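Local coordinates for diol-dehydratase (Roseburia inulinivorans, PDB 5I2A), which acts as a B12-independent diol dehydratase of the glycyl radical enzyme family, in keeping with a role in the dehydration of 1,2-propanediol, at residues N791-D794 with R795-L799; V813-G817 with Y818-F822; K827-Q830 with D831-K835. One frame throughout, in Å; residues are numbered along the deposited sequence.

Contact 1 of 3, residues N791-D794 with R795-L799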
loop_
_atom_site.group_PDB
_atom_site.type_symbol
_atom_site.label_atom_id
_atom_site.label_comp_id
_atom_site.label_asym_id
_atom_site.label_seq_id
_atom_site.Cartn_x
_atom_site.Cartn_y
_atom_site.Cartn_z
ATOM N N ASN A 791 -24.406 38.465 -8.640
ATOM C CA ASN A 791 -25.699 38.369 -9.301
ATOM C C ASN A 791 -26.097 39.762 -9.744
ATOM O O ASN A 791 -25.831 40.739 -9.042
ATOM C CB ASN A 791 -26.768 37.802 -8.370
ATOM C CG ASN A 791 -26.871 36.306 -8.447
ATOM O OD1 ASN A 791 -27.102 35.742 -9.520
ATOM N ND2 ASN A 791 -26.676 35.641 -7.305
ATOM N N VAL A 792 -26.723 39.862 -10.905
ATOM C CA VAL A 792 -27.302 41.133 -11.349
ATOM C C VAL A 792 -28.718 40.836 -11.828
ATOM O O VAL A 792 -28.911 40.312 -12.912
ATOM C CB VAL A 792 -26.480 41.802 -12.463
ATOM C CG1 VAL A 792 -27.139 43.138 -12.891
ATOM C CG2 VAL A 792 -25.033 42.052 -11.991
ATOM N N VAL A 793 -29.695 41.127 -10.985
ATOM C CA VAL A 793 -31.059 40.669 -11.224
ATOM C C VAL A 793 -31.993 41.387 -10.267
ATOM O O VAL A 793 -31.602 41.763 -9.167
ATOM C CB VAL A 793 -31.170 39.119 -11.060
ATOM C CG1 VAL A 793 -30.968 38.712 -9.611
ATOM C CG2 VAL A 793 -32.499 38.582 -11.621
ATOM N N ASP A 794 -33.224 41.623 -10.681
ATOM C CA ASP A 794 -34.152 42.229 -9.745
ATOM C C ASP A 794 -35.016 41.129 -9.129
ATOM O O ASP A 794 -35.170 40.050 -9.703
ATOM C CB ASP A 794 -35.005 43.303 -10.420
ATOM C CG ASP A 794 -36.202 42.736 -11.105
ATOM O OD1 ASP A 794 -36.042 42.058 -12.138
ATOM O OD2 ASP A 794 -37.316 42.960 -10.589
ATOM N N ARG A 795 -35.559 41.421 -7.955
ATOM C CA ARG A 795 -36.322 40.467 -7.158
ATOM C C ARG A 795 -37.549 39.925 -7.898
ATOM O O ARG A 795 -37.851 38.737 -7.822
ATOM C CB ARG A 795 -36.751 41.129 -5.840
ATOM C CG ARG A 795 -37.522 40.217 -4.901
ATOM C CD ARG A 795 -38.044 40.962 -3.682
ATOM N NE ARG A 795 -38.772 40.055 -2.797
ATOM C CZ ARG A 795 -38.189 39.235 -1.922
ATOM N NH1 ARG A 795 -38.935 38.445 -1.168
ATOM N NH2 ARG A 795 -36.862 39.215 -1.784
ATOM N N ALA A 796 -38.229 40.793 -8.640
ATOM C CA ALA A 796 -39.449 40.402 -9.350
ATOM C C ALA A 796 -39.172 39.298 -10.358
ATOM O O ALA A 796 -39.999 38.408 -10.560
ATOM C CB ALA A 796 -40.077 41.606 -10.038
ATOM N N THR A 797 -37.995 39.348 -10.971
ATOM C CA THR A 797 -37.613 38.340 -11.953
ATOM C C THR A 797 -37.477 36.957 -11.318
ATOM O O THR A 797 -37.961 35.964 -11.855
ATOM C CB THR A 797 -36.288 38.702 -12.646
ATOM O OG1 THR A 797 -36.471 39.877 -13.438
ATOM C CG2 THR A 797 -35.819 37.567 -13.542
ATOM N N LEU A 798 -36.828 36.897 -10.166
ATOM C CA LEU A 798 -36.619 35.616 -9.501
ATOM C C LEU A 798 -37.938 35.051 -8.980
ATOM O O LEU A 798 -38.180 33.863 -9.115
ATOM C CB LEU A 798 -35.610 35.750 -8.361
ATOM C CG LEU A 798 -34.183 36.181 -8.740
ATOM C CD1 LEU A 798 -33.307 36.174 -7.514
ATOM C CD2 LEU A 798 -33.595 35.290 -9.808
ATOM N N LEU A 799 -38.780 35.902 -8.391
ATOM C CA LEU A 799 -40.101 35.468 -7.922
ATOM C C LEU A 799 -40.962 34.962 -9.076
ATOM O O LEU A 799 -41.597 33.926 -8.953
ATOM C CB LEU A 799 -40.828 36.596 -7.182
ATOM C CG LEU A 799 -40.172 37.038 -5.869
ATOM C CD1 LEU A 799 -40.885 38.245 -5.272
ATOM C CD2 LEU A 799 -40.134 35.885 -4.867
#

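Contact 2 of 3, residues V813-G817 with Y818-F822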
loop_
_atom_site.group_PDB
_atom_site.type_symbol
_atom_site.label_atom_id
_atom_site.label_comp_id
_atom_site.label_asym_id
_atom_site.label_seq_id
_atom_site.Cartn_x
_atom_site.Cartn_y
_atom_site.Cartn_z
ATOM N N VAL A 813 -28.526 32.081 -12.620
ATOM C CA VAL A 813 -28.129 32.893 -11.472
ATOM C C VAL A 813 -26.774 32.442 -10.964
ATOM O O VAL A 813 -26.363 31.308 -11.204
ATOM C CB VAL A 813 -29.121 32.820 -10.308
ATOM C CG1 VAL A 813 -30.459 33.437 -10.702
ATOM C CG2 VAL A 813 -29.281 31.362 -9.819
ATOM N N ARG A 814 -26.094 33.339 -10.259
ATOM C CA ARG A 814 -24.886 32.992 -9.541
ATOM C C ARG A 814 -25.260 32.307 -8.243
ATOM O O ARG A 814 -26.043 32.858 -7.470
ATOM C CB ARG A 814 -24.041 34.234 -9.243
ATOM C CG ARG A 814 -22.635 33.899 -8.760
ATOM C CD ARG A 814 -21.862 33.116 -9.832
ATOM N NE ARG A 814 -20.463 32.861 -9.460
ATOM C CZ ARG A 814 -19.580 32.248 -10.243
ATOM N NH1 ARG A 814 -19.943 31.802 -11.442
ATOM N NH2 ARG A 814 -18.331 32.073 -9.826
ATOM N N VAL A 815 -24.714 31.116 -7.994
ATOM C CA VAL A 815 -24.928 30.453 -6.711
ATOM C C VAL A 815 -23.795 30.842 -5.749
ATOM O O VAL A 815 -23.913 31.822 -5.033
ATOM C CB VAL A 815 -25.022 28.906 -6.862
ATOM C CG1 VAL A 815 -25.323 28.258 -5.528
ATOM C CG2 VAL A 815 -26.097 28.542 -7.868
ATOM N N ALA A 816 -22.700 30.085 -5.737
ATOM C CA ALA A 816 -21.492 30.539 -5.037
ATOM C C ALA A 816 -20.262 29.874 -5.631
ATOM O O ALA A 816 -20.001 28.706 -5.380
ATOM C CB ALA A 816 -21.588 30.256 -3.544
ATOM N N GLY A 817 -19.524 30.619 -6.442
ATOM C CA GLY A 817 -18.337 30.092 -7.082
ATOM C C GLY A 817 -18.654 29.398 -8.388
ATOM O O GLY A 817 -17.758 28.862 -9.034
ATOM N N TYR A 818 -19.938 29.421 -8.761
ATOM C CA TYR A 818 -20.432 28.832 -10.001
ATOM C C TYR A 818 -21.807 29.375 -10.308
ATOM O O TYR A 818 -22.483 29.884 -9.423
ATOM C CB TYR A 818 -20.504 27.299 -9.926
ATOM C CG TYR A 818 -21.594 26.744 -9.022
ATOM C CD1 TYR A 818 -21.504 26.858 -7.636
ATOM C CD2 TYR A 818 -22.703 26.083 -9.553
ATOM C CE1 TYR A 818 -22.485 26.323 -6.794
ATOM C CE2 TYR A 818 -23.701 25.551 -8.721
ATOM C CZ TYR A 818 -23.582 25.663 -7.346
ATOM O OH TYR A 818 -24.553 25.140 -6.517
ATOM N N SER A 819 -22.210 29.237 -11.563
ATOM C CA SER A 819 -23.525 29.666 -12.005
ATOM C C SER A 819 -24.367 28.452 -12.334
ATOM O O SER A 819 -23.839 27.369 -12.571
ATOM C CB SER A 819 -23.406 30.587 -13.219
ATOM O OG SER A 819 -22.686 31.764 -12.870
ATOM N N ALA A 820 -25.681 28.633 -12.344
ATOM C CA ALA A 820 -26.579 27.533 -12.616
ATOM C C ALA A 820 -27.899 28.036 -13.198
ATOM O O ALA A 820 -28.244 29.216 -13.068
ATOM C CB ALA A 820 -26.822 26.730 -11.346
ATOM N N LEU A 821 -28.616 27.140 -13.862
ATOM C CA LEU A 821 -29.953 27.455 -14.339
ATOM C C LEU A 821 -30.890 27.523 -13.131
ATOM O O LEU A 821 -31.020 26.554 -12.379
ATOM C CB LEU A 821 -30.416 26.413 -15.365
ATOM C CG LEU A 821 -29.701 26.525 -16.719
ATOM C CD1 LEU A 821 -29.837 25.249 -17.512
ATOM C CD2 LEU A 821 -30.280 27.714 -17.508
ATOM N N PHE A 822 -31.502 28.682 -12.935
ATOM C CA PHE A 822 -32.345 28.951 -11.763
ATOM C C PHE A 822 -33.456 27.933 -11.570
ATOM O O PHE A 822 -33.726 27.505 -10.443
ATOM C CB PHE A 822 -32.964 30.349 -11.860
ATOM C CG PHE A 822 -33.696 30.780 -10.613
ATOM C CD1 PHE A 822 -33.008 31.096 -9.459
ATOM C CD2 PHE A 822 -35.076 30.860 -10.600
ATOM C CE1 PHE A 822 -33.676 31.496 -8.308
ATOM C CE2 PHE A 822 -35.752 31.261 -9.460
ATOM C CZ PHE A 822 -35.053 31.577 -8.311
#

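Contact 3 of 3, residues K827-Q830 with D831-K835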
loop_
_atom_site.group_PDB
_atom_site.type_symbol
_atom_site.label_atom_id
_atom_site.label_comp_id
_atom_site.label_asym_id
_atom_site.label_seq_id
_atom_site.Cartn_x
_atom_site.Cartn_y
_atom_site.Cartn_z
ATOM N N LYS A 827 -36.516 24.710 -4.433
ATOM C CA LYS A 827 -37.123 25.882 -3.814
ATOM C C LYS A 827 -36.284 26.451 -2.666
ATOM O O LYS A 827 -36.140 27.669 -2.538
ATOM C CB LYS A 827 -38.525 25.554 -3.294
ATOM C CG LYS A 827 -39.165 26.745 -2.617
ATOM C CD LYS A 827 -40.548 26.442 -2.064
ATOM C CE LYS A 827 -40.983 27.553 -1.106
ATOM N NZ LYS A 827 -40.788 28.908 -1.720
ATOM N N SER A 828 -35.741 25.582 -1.821
ATOM C CA SER A 828 -34.980 26.077 -0.678
ATOM C C SER A 828 -33.709 26.825 -1.130
ATOM O O SER A 828 -33.328 27.835 -0.540
ATOM C CB SER A 828 -34.636 24.931 0.284
ATOM O OG SER A 828 -33.817 23.959 -0.337
ATOM N N LEU A 829 -33.057 26.348 -2.180
ATOM C CA LEU A 829 -31.863 27.038 -2.672
ATOM C C LEU A 829 -32.253 28.328 -3.400
ATOM O O LEU A 829 -31.633 29.365 -3.210
ATOM C CB LEU A 829 -31.042 26.121 -3.582
ATOM C CG LEU A 829 -29.785 26.736 -4.207
ATOM C CD1 LEU A 829 -28.868 27.336 -3.153
ATOM C CD2 LEU A 829 -29.056 25.674 -4.998
ATOM N N GLN A 830 -33.293 28.255 -4.227
ATOM C CA GLN A 830 -33.839 29.458 -4.860
ATOM C C GLN A 830 -34.181 30.521 -3.825
ATOM O O GLN A 830 -33.846 31.685 -3.999
ATOM C CB GLN A 830 -35.095 29.134 -5.666
ATOM C CG GLN A 830 -34.885 28.294 -6.918
ATOM C CD GLN A 830 -36.210 28.034 -7.625
ATOM O OE1 GLN A 830 -37.265 28.187 -7.022
ATOM N NE2 GLN A 830 -36.157 27.639 -8.891
ATOM N N ASP A 831 -34.852 30.118 -2.748
ATOM C CA ASP A 831 -35.212 31.069 -1.698
ATOM C C ASP A 831 -33.981 31.706 -1.055
ATOM O O ASP A 831 -34.006 32.878 -0.712
ATOM C CB ASP A 831 -36.054 30.405 -0.606
ATOM C CG ASP A 831 -37.463 30.044 -1.075
ATOM O OD1 ASP A 831 -37.885 30.494 -2.163
ATOM O OD2 ASP A 831 -38.151 29.324 -0.325
ATOM N N ASP A 832 -32.920 30.921 -0.865
ATOM C CA ASP A 832 -31.703 31.458 -0.276
ATOM C C ASP A 832 -31.135 32.557 -1.174
ATOM O O ASP A 832 -30.733 33.611 -0.708
ATOM C CB ASP A 832 -30.655 30.361 -0.048
ATOM C CG ASP A 832 -29.500 30.838 0.832
ATOM O OD1 ASP A 832 -29.771 31.356 1.928
ATOM O OD2 ASP A 832 -28.329 30.705 0.429
ATOM N N ILE A 833 -31.121 32.291 -2.473
ATOM C CA ILE A 833 -30.577 33.226 -3.446
ATOM C C ILE A 833 -31.433 34.494 -3.501
ATOM O O ILE A 833 -30.910 35.608 -3.535
ATOM C CB ILE A 833 -30.472 32.553 -4.830
ATOM C CG1 ILE A 833 -29.433 31.421 -4.761
ATOM C CG2 ILE A 833 -30.116 33.575 -5.918
ATOM C CD1 ILE A 833 -29.255 30.626 -6.033
ATOM N N ILE A 834 -32.749 34.318 -3.440
ATOM C CA ILE A 834 -33.673 35.444 -3.488
ATOM C C ILE A 834 -33.537 36.378 -2.286
ATOM O O ILE A 834 -33.593 37.590 -2.444
ATOM C CB ILE A 834 -35.140 34.946 -3.601
ATOM C CG1 ILE A 834 -35.385 34.380 -5.004
ATOM C CG2 ILE A 834 -36.112 36.070 -3.309
ATOM C CD1 ILE A 834 -36.681 33.566 -5.150
ATOM N N LYS A 835 -33.343 35.843 -1.084
ATOM C CA LYS A 835 -33.309 36.736 0.064
ATOM C C LYS A 835 -31.948 37.417 0.264
ATOM O O LYS A 835 -31.817 38.249 1.153
ATOM C CB LYS A 835 -33.716 36.003 1.343
ATOM C CG LYS A 835 -32.619 35.233 2.021
ATOM C CD LYS A 835 -33.054 34.777 3.415
ATOM C CE LYS A 835 -31.948 33.941 4.080
ATOM N NZ LYS A 835 -31.785 32.596 3.444
#

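Contact 1 of 3, residues N791-D794 with R795-L799
Val793 sets its two methyl groups against the first turn of the helix that begins two residues later. Its side chain sets out toward that turn, and each branch finds its own partner: CG1 meets CD1 of Leu798 at 4.0 Å, while CG2 touches CD2 of the same leucine at 3.9 Å and also packs on CB of Thr797. Val793 and Leu798 meet at about a right angle. Leu798 faces the interior, where Val813, Phe822 and Ile834 pack on it from other parts of the chain.

Asp794 follows and supplies the polar half of the arrangement. Its CG stands between the backbone N and the carbonyl carbon (chi1 85°), a torsion that swings the carboxylate back over the start of the helix. The two oxygens then divide the work. OD2 accepts from the backbone N of Ala796 over 3.1 Å, a weak, bent capping bond, and lies equally near CB of that alanine, a snug fit. OD1 receives the hydroxyl of Thr797, with OG1 2.6 Å from it, on the syn side and 24° out of the carboxylate plane. The threonine can reach it because its OG1 lies beside its own backbone N, on the flank of the helix that faces the carboxylate. A weak backbone bond from Thr797 N to Asp794 O, 3.2 Å long, closes the turn. Lying at the amino end of a helix, the carboxylate would probably be favoured in its ionised form.

Asp794 is thus the N-cap of helix 795-803, and the Val793-Leu798 pair that brackets the cap is a hydrophobic staple, here marking the passage from strand 787-792 into the helix.

Contact 2 of 3, residues V813-G817 with Y818-F822
Arg814 and Tyr818 meet closely at the turn end of this small hairpin. The arginine chain bends at chi2 (61°) and folds its guanidinium across the opposing backbone, where one face lies over the peptide N of Tyr818, 3.2 Å from CZ of Arg814. At the edge of the same group, NH1 donates to OG of Ser819 across 3.1 Å, nearly straight at 162° and in the guanidinium plane; Ser819 OG is bonded to Ile405 O as well. NE turns to OE1 of Gln789, which also accepts from the backbone N of Gly817. With an alanine at Arg814, Ser819 OG and Gln789 OE1 would probably each lose one donor, and the peptide of Tyr818 its flat cover.

Close by, CB of Val815 sits over the face of the Tyr818 ring in a CH-pi contact, 3.9 Å from the centroid, while the tyrosine hydroxyl bonds to Ala339 O. Val815 N donates to Tyr818 O (2.9 Å), closing the loop that carries Gly817, the predicted glycyl radical site, unmodified here. Gly817 has a positive phi (87°), a backbone shape that suits a residue without a side chain.

Toward the open end, Val813 and Ala820 form an antiparallel hydrogen-bonded pair, Val813 N to Ala820 O at 2.9 Å, and the side chains that meet are fewer: the methyls of Val813 touch Phe822, CG1 3.7 Å from CD1, while Leu821 turns away. Neither end is a solvent side, since every touching residue is buried.

Strands 812-814 and 819-821 thus form a two-stranded antiparallel sheet, with helix 795-803 packed on Val813 and Phe822 and helix 827-835 reaching the same two residues through Ile833 and Ile834.

Contact 3 of 3, residues K827-Q830 with D831-K835
Helix 827-835, near the carboxyl end of the chain, is a short alpha-helix in which the backbone and the Lys827-Asp831 pair are linked four residues apart. Successive i to i+4 backbone bonds run from Asp831 N to Lys827 O (2.8 Å) onward, Ile834 N to Gln830 O measuring 2.9 Å.

On the exposed flank, Lys827 runs extended alongside the helix and turns only at its last torsion (chi4 49°), which brings NZ round to the carboxylate of Asp831. The salt bridge is shorter at OD2, 3.0 Å from NZ and met on its syn lone pair; the bond to OD1 is weak, and that oxygen is held by NE2 of Gln802.

On the buried side CG of Leu829 lies 4.3 Å from CD1 of Ile833. The amide of buried Gln830 is bonded at both ends, OE1 to Gln802 NE2 and NE2 to the carbonyl of Phe822.

Asp832 OD2 takes a bond from Asn699 ND2, and in a second salt bridge, i to i+3, its OD1 receives NZ of Lys835 on the anti lone pair at 2.8 Å.

In the fold
The three contacts follow in series along the chain yet cluster in space, with centres 13 Å (contacts 1 and 2), 11 Å (1 and 3) and 12 Å (2 and 3) apart. A probable hydrogen bond, Asn791 OD1 to Arg814 N at 2.7 Å, links contact 1 to contact 2, and packing of Val813 CG2 on Ile833 CD1 at 3.9 Å joins contact 2 to contact 3. Between contacts 1 and 3, CB of Leu798 packs on CG1 of Ile834 at 3.6 Å. Contact 2, carrying the predicted radical glycine, lies nearest the chain's centre, consistent with the buried glycyl loop of this enzyme family; contacts 1 and 3 lie farther out.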